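Local coordinates for fatty acid synthase 1, isoform A (Drosophila melanogaster, PDB 6FN6), which probably builds long-chain saturated fatty acids from acetyl-CoA and malonyl-CoA with NADPH, this piece being the modifying region with dehydratase, enoylreductase and ketoreductase, at residues T25-I30 with R188-P193; G36-A41 with L63-A68; W42-K47 with F79-F84. All blocks are in the same frame, centred on the assembly; numbering follows the deposited sequence.

In the fold
All three contacts lie in the dehydratase part, a double hotdog. Their centres fall nearly in a row: interactions 1 and 2 are about 16 Å apart, 2 and 3 about 11 Å, and 1 and 3 about 27 Å. Interactions 2 and 3 share helix 34-48. They set successive turns of it against strands 58-65 and 76-83 of the N-terminal hotdog. Their segments alternate along the chain, and both are nested inside the long loop closed by interaction 1. That contact joins the N-terminal hotdog to the C-terminal one through strand 191-201, the neighbour of strand 58-65. The row thus runs from the junction of the hotdogs, near the predicted active site, toward the second subunit.

Interaction 1 of 3, residues T25-I30 with R188-P193; sequences TIDGRI and RELYLP
Asp27 meets Leu190 with its CB, while its flat carboxylate is held from elsewhere. Asp27 OD2 pairs with Arg251 in a salt bridge and takes a hydrogen bond from Arg252 N. The other flat group, the guanidinium of Arg29, has Ile26 O above one face. Both groups belong to a tight beta hairpin. Ile26 and Arg29 bond to each other through N and O in both directions, and Asp27 and Gly28 form the two-residue turn between them. Both turn residues have positive phi, as in a type I' turn. The hairpin lies in the predicted N-terminal hotdog. Its partner, 188-193, leads into strand 191-201 of the C-terminal hotdog, so the contact spans the two halves of the dehydratase. It is small and apolar, without hydrogen bonds. Ile26 and Leu190 share most of it, their side chains crossing obliquely. The nearest side-chain atoms of Ile26 and His24, the predicted proton acceptor, are about 4 Å apart. Those of Ile26 and Asp175, the predicted proton donor, are about 7 Å apart. With its CG anti to the backbone N (chi1 -176°), Leu190 extends both methyls toward the hairpin. Leu190 CD2 is 4.0 Å from Asp27 CB. Leu192 CD2 comes to 4.1 Å from Ile26 CG2. That same Ile26 CG2 faces the fork of Leu190, 3.7 Å from Leu190 CD1 and 3.9 Å from Leu190 CD2.

Interaction 2 of 3, residues G36-A41 with L63-A68; sequences GYMTLA and LVFHRA
Met38 reaches from its helix to Leu63 and Phe65, and here the packing is closest. Its side chain crosses each of theirs at about a right angle. The chain bends at its last torsion (chi3 55°), and Met38 CE lies 3.9 Å from Leu63 CD1. Met38 SD lies at the edge of the Phe65 ring, 4.1 Å from Phe65 CZ. The sulfur stands 81° off the ring normal, so this is a Met-aromatic contact made at the rim. Met38 CG also touches Phe65 CZ. This is the hotdog pattern: helix 34-48 lies against the curved sheet. The axes of 36-41 and 63-65 run at 131°, nearer antiparallel than parallel, 10.7 Å apart at closest. Strands 98-105 and 191-201 flank strand 58-65 on either side. Through Ile196, strand 191-201 also touches both Met38 and Phe65. Between the two segments the fit is looser at Tyr37, which is buried by other residues such as Phe32 and Phe79. Tyr37 CD2 lies at the edge of the Phe65 ring, 4.4 Å from Phe65 CD1. Beyond Phe65 the chain leaves the strand, and His66 and Ala68 are exposed. Arg67 makes a salt bridge from NH2 to Glu94.

Interaction 3 of 3, residues W42-K47 with F79-F84; sequences WQTFAK and FGINFF
Phe45 sets CD1 over one face of the Phe83 ring, and its atoms can be followed outward. Phe45 CB comes first, 3.8 Å from Phe83 CZ. Phe45 CG is next, 4.0 Å from Phe83 CE2. Phe45 CD1 makes the closest approach. It stands above the Phe83 face toward the rim, 3.6 Å from both Phe83 CE2 and Phe83 CD2. Phe45 CE1 has begun to draw off, though Phe83 CD2 is still its nearest partner on the strand. At chi1 -176° the Phe45 ring points away from its own backbone N. The two planes lie at 34° with centroids 5.2 Å apart, an oblique pair.

The helix and strand involved are 34-48 and 76-83, the helix and one sheet strand of the predicted N-terminal hotdog. The axes of 42-47 and 79-83 lie at 49°, 9.8 Å apart at closest. One residue earlier on the helix, Thr44 comes to the edge of the same Phe83 ring. Thr44 OG1 is 3.8 Å from Phe83 CE1. Thr44 and Ile81 reach toward each other tip to tip, Thr44 OG1 lying 3.7 Å from Ile81 CD1. These contacts are packing, since the hydroxyl is hydrogen-bonded to Leu40 O one turn back in the helix. The bond to Leu40 O satisfies it. Around the end of this strand the chain reaches the second subunit, where Phe84 stacks on Phe84 of that subunit and Asn82 makes a weak hydrogen bond to its Asn82.

Interaction 1 of 3, residues T25-I30 with R188-P193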
loop_
_atom_site.group_PDB
_atom_site.type_symbol
_atom_site.label_atom_id
_atom_site.label_comp_id
_atom_site.label_asym_id
_atom_site.label_seq_id
_atom_site.Cartn_x
_atom_site.Cartn_y
_atom_site.Cartn_z
ATOM N N THR A 25 -17.172 -26.636 -15.993
ATOM C CA THR A 25 -18.321 -26.529 -15.102
ATOM C C THR A 25 -17.870 -26.635 -13.649
ATOM O O THR A 25 -17.148 -27.559 -13.279
ATOM C CB THR A 25 -19.368 -27.622 -15.412
ATOM O OG1 THR A 25 -19.831 -27.474 -16.760
ATOM C CG2 THR A 25 -20.563 -27.540 -14.464
ATOM N N ILE A 26 -18.299 -25.680 -12.830
ATOM C CA ILE A 26 -17.918 -25.646 -11.423
ATOM C C ILE A 26 -19.170 -25.580 -10.566
ATOM O O ILE A 26 -19.948 -24.631 -10.664
ATOM C CB ILE A 26 -16.993 -24.449 -11.109
ATOM C CG1 ILE A 26 -15.789 -24.416 -12.055
ATOM C CG2 ILE A 26 -16.543 -24.490 -9.651
ATOM C CD1 ILE A 26 -14.827 -25.564 -11.885
ATOM N N ASP A 27 -19.350 -26.584 -9.715
ATOM C CA ASP A 27 -20.471 -26.613 -8.785
ATOM C C ASP A 27 -21.802 -26.446 -9.518
ATOM O O ASP A 27 -22.664 -25.679 -9.091
ATOM C CB ASP A 27 -20.304 -25.516 -7.730
ATOM C CG ASP A 27 -21.191 -25.730 -6.516
ATOM O OD1 ASP A 27 -21.841 -26.792 -6.428
ATOM O OD2 ASP A 27 -21.230 -24.839 -5.641
ATOM N N GLY A 28 -21.963 -27.169 -10.623
ATOM C CA GLY A 28 -23.220 -27.193 -11.349
ATOM C C GLY A 28 -23.492 -25.984 -12.222
ATOM O O GLY A 28 -24.627 -25.752 -12.636
ATOM N N ARG A 29 -22.454 -25.208 -12.507
ATOM C CA ARG A 29 -22.599 -24.050 -13.379
ATOM C C ARG A 29 -21.340 -23.810 -14.213
ATOM O O ARG A 29 -20.227 -24.117 -13.781
ATOM C CB ARG A 29 -22.938 -22.807 -12.543
ATOM C CG ARG A 29 -22.227 -22.744 -11.190
ATOM C CD ARG A 29 -22.699 -21.575 -10.330
ATOM N NE ARG A 29 -22.117 -21.634 -8.987
ATOM C CZ ARG A 29 -20.975 -21.055 -8.617
ATOM N NH1 ARG A 29 -20.262 -20.347 -9.485
ATOM N NH2 ARG A 29 -20.546 -21.183 -7.368
ATOM N N ILE A 30 -21.530 -23.275 -15.416
ATOM C CA ILE A 30 -20.415 -22.990 -16.312
ATOM C C ILE A 30 -19.741 -21.692 -15.877
ATOM O O ILE A 30 -20.390 -20.650 -15.780
ATOM C CB ILE A 30 -20.880 -22.902 -17.781
ATOM C CG1 ILE A 30 -21.522 -24.221 -18.218
ATOM C CG2 ILE A 30 -19.706 -22.546 -18.697
ATOM C CD1 ILE A 30 -22.221 -24.158 -19.566
ATOM N N ARG A 188 -10.218 -30.791 1.188
ATOM C CA ARG A 188 -10.996 -31.260 0.046
ATOM C C ARG A 188 -12.247 -30.421 -0.161
ATOM O O ARG A 188 -13.364 -30.921 -0.043
ATOM C CB ARG A 188 -11.385 -32.725 0.237
ATOM C CG ARG A 188 -10.226 -33.641 0.587
ATOM C CD ARG A 188 -10.717 -35.056 0.844
ATOM N NE ARG A 188 -11.159 -35.725 -0.376
ATOM C CZ ARG A 188 -11.843 -36.865 -0.398
ATOM N NH1 ARG A 188 -12.173 -37.464 0.738
ATOM N NH2 ARG A 188 -12.204 -37.403 -1.555
ATOM N N GLU A 189 -12.052 -29.145 -0.473
ATOM C CA GLU A 189 -13.163 -28.232 -0.696
ATOM C C GLU A 189 -12.975 -27.488 -2.013
ATOM O O GLU A 189 -11.948 -27.637 -2.677
ATOM C CB GLU A 189 -13.274 -27.242 0.463
ATOM C CG GLU A 189 -13.704 -27.859 1.788
ATOM C CD GLU A 189 -15.079 -28.492 1.728
ATOM O OE1 GLU A 189 -15.351 -29.395 2.548
ATOM O OE2 GLU A 189 -15.890 -28.081 0.869
ATOM N N LEU A 190 -13.967 -26.690 -2.390
ATOM C CA LEU A 190 -13.930 -25.982 -3.664
ATOM C C LEU A 190 -13.080 -24.717 -3.561
ATOM O O LEU A 190 -13.382 -23.815 -2.780
ATOM C CB LEU A 190 -15.348 -25.637 -4.128
ATOM C CG LEU A 190 -15.470 -24.963 -5.496
ATOM C CD1 LEU A 190 -14.948 -25.868 -6.600
ATOM C CD2 LEU A 190 -16.913 -24.568 -5.772
ATOM N N TYR A 191 -12.012 -24.671 -4.355
ATOM C CA TYR A 191 -11.141 -23.503 -4.442
ATOM C C TYR A 191 -11.213 -22.883 -5.831
ATOM O O TYR A 191 -11.217 -23.599 -6.835
ATOM C CB TYR A 191 -9.688 -23.881 -4.149
ATOM C CG TYR A 191 -9.340 -24.046 -2.689
ATOM C CD1 TYR A 191 -9.077 -22.942 -1.889
ATOM C CD2 TYR A 191 -9.251 -25.308 -2.114
ATOM C CE1 TYR A 191 -8.746 -23.087 -0.556
ATOM C CE2 TYR A 191 -8.921 -25.464 -0.782
ATOM C CZ TYR A 191 -8.668 -24.349 -0.007
ATOM O OH TYR A 191 -8.339 -24.497 1.322
ATOM N N LEU A 192 -11.258 -21.556 -5.885
ATOM C CA LEU A 192 -11.210 -20.833 -7.153
ATOM C C LEU A 192 -10.048 -19.841 -7.142
ATOM O O LEU A 192 -9.764 -19.231 -6.111
ATOM C CB LEU A 192 -12.530 -20.106 -7.415
ATOM C CG LEU A 192 -13.749 -20.977 -7.721
ATOM C CD1 LEU A 192 -15.007 -20.134 -7.753
ATOM C CD2 LEU A 192 -13.569 -21.697 -9.049
ATOM N N PRO A 193 -9.355 -19.690 -8.284
ATOM C CA PRO A 193 -8.208 -18.773 -8.331
ATOM C C PRO A 193 -8.553 -17.348 -7.916
ATOM O O PRO A 193 -9.601 -16.838 -8.307
ATOM C CB PRO A 193 -7.790 -18.809 -9.803
ATOM C CG PRO A 193 -8.274 -20.113 -10.308
ATOM C CD PRO A 193 -9.555 -20.379 -9.573
#

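Interaction 2 of 3, residues G36-A41 with L63-A68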
loop_
_atom_site.group_PDB
_atom_site.type_symbol
_atom_site.label_atom_id
_atom_site.label_comp_id
_atom_site.label_asym_id
_atom_site.label_seq_id
_atom_site.Cartn_x
_atom_site.Cartn_y
_atom_site.Cartn_z
ATOM N N GLY A 36 -9.067 -18.434 -19.217
ATOM C CA GLY A 36 -9.756 -17.881 -20.365
ATOM C C GLY A 36 -9.435 -16.407 -20.502
ATOM O O GLY A 36 -9.117 -15.924 -21.588
ATOM N N TYR A 37 -9.527 -15.691 -19.386
ATOM C CA TYR A 37 -9.204 -14.272 -19.349
ATOM C C TYR A 37 -7.771 -14.016 -19.782
ATOM O O TYR A 37 -7.504 -13.135 -20.594
ATOM C CB TYR A 37 -9.398 -13.722 -17.943
ATOM C CG TYR A 37 -10.836 -13.608 -17.518
ATOM C CD1 TYR A 37 -11.688 -12.692 -18.112
ATOM C CD2 TYR A 37 -11.334 -14.410 -16.506
ATOM C CE1 TYR A 37 -13.006 -12.585 -17.711
ATOM C CE2 TYR A 37 -12.637 -14.315 -16.097
ATOM C CZ TYR A 37 -13.473 -13.401 -16.697
ATOM O OH TYR A 37 -14.776 -13.322 -16.269
ATOM N N MET A 38 -6.855 -14.803 -19.232
ATOM C CA MET A 38 -5.440 -14.648 -19.522
ATOM C C MET A 38 -5.202 -14.790 -21.019
ATOM O O MET A 38 -4.439 -14.031 -21.611
ATOM C CB MET A 38 -4.623 -15.678 -18.745
ATOM C CG MET A 38 -4.797 -15.589 -17.237
ATOM S SD MET A 38 -4.046 -16.956 -16.329
ATOM C CE MET A 38 -2.360 -16.882 -16.923
ATOM N N THR A 39 -5.883 -15.752 -21.634
ATOM C CA THR A 39 -5.762 -15.979 -23.067
ATOM C C THR A 39 -6.287 -14.777 -23.847
ATOM O O THR A 39 -5.667 -14.345 -24.814
ATOM C CB THR A 39 -6.514 -17.253 -23.499
ATOM O OG1 THR A 39 -5.951 -18.386 -22.830
ATOM C CG2 THR A 39 -6.421 -17.464 -25.010
ATOM N N LEU A 40 -7.442 -14.257 -23.439
ATOM C CA LEU A 40 -8.023 -13.086 -24.088
ATOM C C LEU A 40 -7.082 -11.889 -24.006
ATOM O O LEU A 40 -6.874 -11.185 -24.993
ATOM C CB LEU A 40 -9.369 -12.727 -23.455
ATOM C CG LEU A 40 -10.532 -13.706 -23.649
ATOM C CD1 LEU A 40 -11.808 -13.124 -23.056
ATOM C CD2 LEU A 40 -10.740 -14.060 -25.121
ATOM N N ALA A 41 -6.515 -11.664 -22.825
ATOM C CA ALA A 41 -5.569 -10.573 -22.631
ATOM C C ALA A 41 -4.331 -10.810 -23.484
ATOM O O ALA A 41 -3.790 -9.888 -24.096
ATOM C CB ALA A 41 -5.191 -10.446 -21.162
ATOM N N LEU A 63 -1.871 -10.623 -11.586
ATOM C CA LEU A 63 -3.189 -11.011 -12.060
ATOM C C LEU A 63 -4.154 -11.125 -10.892
ATOM O O LEU A 63 -3.868 -11.801 -9.905
ATOM C CB LEU A 63 -3.120 -12.332 -12.825
ATOM C CG LEU A 63 -2.522 -12.253 -14.230
ATOM C CD1 LEU A 63 -2.118 -13.626 -14.721
ATOM C CD2 LEU A 63 -3.525 -11.629 -15.189
ATOM N N VAL A 64 -5.295 -10.456 -11.010
ATOM C CA VAL A 64 -6.340 -10.536 -10.001
ATOM C C VAL A 64 -7.650 -10.923 -10.669
ATOM O O VAL A 64 -8.094 -10.274 -11.615
ATOM C CB VAL A 64 -6.495 -9.209 -9.232
ATOM C CG1 VAL A 64 -7.566 -9.341 -8.156
ATOM C CG2 VAL A 64 -5.172 -8.784 -8.620
ATOM N N PHE A 65 -8.268 -11.984 -10.166
ATOM C CA PHE A 65 -9.566 -12.408 -10.658
ATOM C C PHE A 65 -10.624 -11.979 -9.643
ATOM O O PHE A 65 -10.864 -12.653 -8.641
ATOM C CB PHE A 65 -9.562 -13.918 -10.897
ATOM C CG PHE A 65 -8.428 -14.373 -11.778
ATOM C CD1 PHE A 65 -8.526 -14.293 -13.158
ATOM C CD2 PHE A 65 -7.251 -14.851 -11.226
ATOM C CE1 PHE A 65 -7.477 -14.695 -13.969
ATOM C CE2 PHE A 65 -6.203 -15.257 -12.033
ATOM C CZ PHE A 65 -6.317 -15.178 -13.405
ATOM N N HIS A 66 -11.238 -10.831 -9.912
ATOM C CA HIS A 66 -12.080 -10.148 -8.933
ATOM C C HIS A 66 -13.414 -10.842 -8.681
ATOM O O HIS A 66 -13.944 -10.779 -7.571
ATOM C CB HIS A 66 -12.315 -8.706 -9.376
ATOM C CG HIS A 66 -11.055 -7.906 -9.485
ATOM N ND1 HIS A 66 -10.550 -7.168 -8.437
ATOM C CD2 HIS A 66 -10.189 -7.740 -10.514
ATOM C CE1 HIS A 66 -9.431 -6.576 -8.816
ATOM N NE2 HIS A 66 -9.190 -6.909 -10.072
ATOM N N ARG A 67 -13.967 -11.482 -9.706
ATOM C CA ARG A 67 -15.232 -12.190 -9.553
ATOM C C ARG A 67 -15.365 -13.268 -10.622
ATOM O O ARG A 67 -14.693 -13.220 -11.653
ATOM C CB ARG A 67 -16.417 -11.225 -9.635
ATOM C CG ARG A 67 -16.526 -10.447 -10.940
ATOM C CD ARG A 67 -17.856 -9.708 -11.014
ATOM N NE ARG A 67 -18.140 -9.172 -12.341
ATOM C CZ ARG A 67 -18.550 -9.900 -13.376
ATOM N NH1 ARG A 67 -18.727 -11.209 -13.249
ATOM N NH2 ARG A 67 -18.786 -9.320 -14.543
ATOM N N ALA A 68 -16.244 -14.231 -10.377
ATOM C CA ALA A 68 -16.480 -15.306 -11.329
ATOM C C ALA A 68 -17.457 -14.862 -12.409
ATOM O O ALA A 68 -18.339 -14.040 -12.159
ATOM C CB ALA A 68 -17.006 -16.542 -10.616
#

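Interaction 3 of 3, residues W42-K47 with F79-F84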
loop_
_atom_site.group_PDB
_atom_site.type_symbol
_atom_site.label_atom_id
_atom_site.label_comp_id
_atom_site.label_asym_id
_atom_site.label_seq_id
_atom_site.Cartn_x
_atom_site.Cartn_y
_atom_site.Cartn_z
ATOM N N TRP A 42 -3.896 -12.062 -23.526
ATOM C CA TRP A 42 -2.728 -12.448 -24.303
ATOM C C TRP A 42 -2.966 -12.224 -25.794
ATOM O O TRP A 42 -2.140 -11.621 -26.481
ATOM C CB TRP A 42 -2.390 -13.915 -24.029
ATOM C CG TRP A 42 -1.236 -14.453 -24.813
ATOM C CD1 TRP A 42 -0.255 -13.738 -25.435
ATOM C CD2 TRP A 42 -0.947 -15.833 -25.062
ATOM N NE1 TRP A 42 0.628 -14.590 -26.056
ATOM C CE2 TRP A 42 0.224 -15.881 -25.841
ATOM C CE3 TRP A 42 -1.567 -17.033 -24.699
ATOM C CZ2 TRP A 42 0.788 -17.081 -26.264
ATOM C CZ3 TRP A 42 -1.005 -18.224 -25.122
ATOM C CH2 TRP A 42 0.160 -18.239 -25.896
ATOM N N GLN A 43 -4.096 -12.716 -26.288
ATOM C CA GLN A 43 -4.407 -12.643 -27.710
ATOM C C GLN A 43 -4.537 -11.206 -28.201
ATOM O O GLN A 43 -3.799 -10.779 -29.090
ATOM C CB GLN A 43 -5.696 -13.411 -28.007
ATOM C CG GLN A 43 -5.508 -14.919 -28.035
ATOM C CD GLN A 43 -6.801 -15.668 -28.274
ATOM O OE1 GLN A 43 -7.889 -15.108 -28.150
ATOM N NE2 GLN A 43 -6.687 -16.944 -28.621
ATOM N N THR A 44 -5.468 -10.459 -27.618
ATOM C CA THR A 44 -5.741 -9.100 -28.068
ATOM C C THR A 44 -4.502 -8.217 -27.976
ATOM O O THR A 44 -4.268 -7.380 -28.845
ATOM C CB THR A 44 -6.875 -8.450 -27.253
ATOM O OG1 THR A 44 -6.593 -8.567 -25.852
ATOM C CG2 THR A 44 -8.210 -9.117 -27.565
ATOM N N PHE A 45 -3.711 -8.406 -26.926
ATOM C CA PHE A 45 -2.510 -7.602 -26.728
ATOM C C PHE A 45 -1.490 -7.831 -27.838
ATOM O O PHE A 45 -0.829 -6.894 -28.287
ATOM C CB PHE A 45 -1.877 -7.904 -25.370
ATOM C CG PHE A 45 -0.684 -7.046 -25.058
ATOM C CD1 PHE A 45 -0.831 -5.685 -24.841
ATOM C CD2 PHE A 45 0.581 -7.600 -24.974
ATOM C CE1 PHE A 45 0.264 -4.892 -24.554
ATOM C CE2 PHE A 45 1.678 -6.812 -24.685
ATOM C CZ PHE A 45 1.519 -5.456 -24.474
ATOM N N ALA A 46 -1.362 -9.077 -28.277
ATOM C CA ALA A 46 -0.438 -9.406 -29.355
ATOM C C ALA A 46 -0.949 -8.858 -30.682
ATOM O O ALA A 46 -0.169 -8.456 -31.547
ATOM C CB ALA A 46 -0.241 -10.909 -29.444
ATOM N N LYS A 47 -2.268 -8.838 -30.831
ATOM C CA LYS A 47 -2.891 -8.392 -32.068
ATOM C C LYS A 47 -2.598 -6.912 -32.321
ATOM O O LYS A 47 -2.242 -6.527 -33.435
ATOM C CB LYS A 47 -4.399 -8.647 -32.029
ATOM C CG LYS A 47 -5.058 -8.654 -33.401
ATOM C CD LYS A 47 -6.519 -9.076 -33.319
ATOM C CE LYS A 47 -7.208 -8.979 -34.675
ATOM N NZ LYS A 47 -6.635 -9.942 -35.663
ATOM N N PHE A 79 -16.910 -9.370 -23.405
ATOM C CA PHE A 79 -15.766 -8.960 -22.595
ATOM C C PHE A 79 -15.122 -7.701 -23.173
ATOM O O PHE A 79 -14.833 -7.632 -24.367
ATOM C CB PHE A 79 -14.723 -10.078 -22.505
ATOM C CG PHE A 79 -15.212 -11.322 -21.813
ATOM C CD1 PHE A 79 -15.503 -11.313 -20.458
ATOM C CD2 PHE A 79 -15.361 -12.506 -22.515
ATOM C CE1 PHE A 79 -15.945 -12.462 -19.820
ATOM C CE2 PHE A 79 -15.802 -13.655 -21.883
ATOM C CZ PHE A 79 -16.093 -13.632 -20.534
ATOM N N GLY A 80 -14.910 -6.706 -22.314
ATOM C CA GLY A 80 -14.237 -5.475 -22.694
ATOM C C GLY A 80 -12.824 -5.401 -22.145
ATOM O O GLY A 80 -12.621 -5.538 -20.941
ATOM N N ILE A 81 -11.847 -5.193 -23.025
ATOM C CA ILE A 81 -10.440 -5.175 -22.627
ATOM C C ILE A 81 -9.819 -3.813 -22.929
ATOM O O ILE A 81 -10.104 -3.210 -23.962
ATOM C CB ILE A 81 -9.647 -6.294 -23.328
ATOM C CG1 ILE A 81 -10.446 -7.602 -23.299
ATOM C CG2 ILE A 81 -8.288 -6.466 -22.663
ATOM C CD1 ILE A 81 -9.724 -8.802 -23.889
ATOM N N ASN A 82 -8.960 -3.341 -22.026
ATOM C CA ASN A 82 -8.290 -2.050 -22.190
ATOM C C ASN A 82 -6.847 -2.109 -21.684
ATOM O O ASN A 82 -6.554 -2.789 -20.703
ATOM C CB ASN A 82 -9.057 -0.953 -21.449
ATOM C CG ASN A 82 -8.767 0.432 -21.994
ATOM O OD1 ASN A 82 -7.700 0.680 -22.556
ATOM N ND2 ASN A 82 -9.718 1.344 -21.830
ATOM N N PHE A 83 -5.953 -1.388 -22.358
ATOM C CA PHE A 83 -4.532 -1.401 -22.013
ATOM C C PHE A 83 -3.967 0.012 -21.864
ATOM O O PHE A 83 -4.315 0.911 -22.631
ATOM C CB PHE A 83 -3.734 -2.154 -23.081
ATOM C CG PHE A 83 -4.066 -3.614 -23.175
ATOM C CD1 PHE A 83 -5.104 -4.047 -23.983
ATOM C CD2 PHE A 83 -3.332 -4.554 -22.475
ATOM C CE1 PHE A 83 -5.414 -5.390 -24.080
ATOM C CE2 PHE A 83 -3.637 -5.900 -22.568
ATOM C CZ PHE A 83 -4.678 -6.317 -23.372
ATOM N N PHE A 84 -3.088 0.194 -20.881
ATOM C CA PHE A 84 -2.357 1.450 -20.706
ATOM C C PHE A 84 -0.970 1.385 -21.342
ATOM O O PHE A 84 -0.132 0.578 -20.943
ATOM C CB PHE A 84 -2.204 1.801 -19.220
ATOM C CG PHE A 84 -3.462 2.318 -18.564
ATOM C CD1 PHE A 84 -4.544 2.759 -19.313
ATOM C CD2 PHE A 84 -3.543 2.387 -17.183
ATOM C CE1 PHE A 84 -5.686 3.238 -18.693
ATOM C CE2 PHE A 84 -4.679 2.865 -16.561
ATOM C CZ PHE A 84 -5.749 3.292 -17.313
#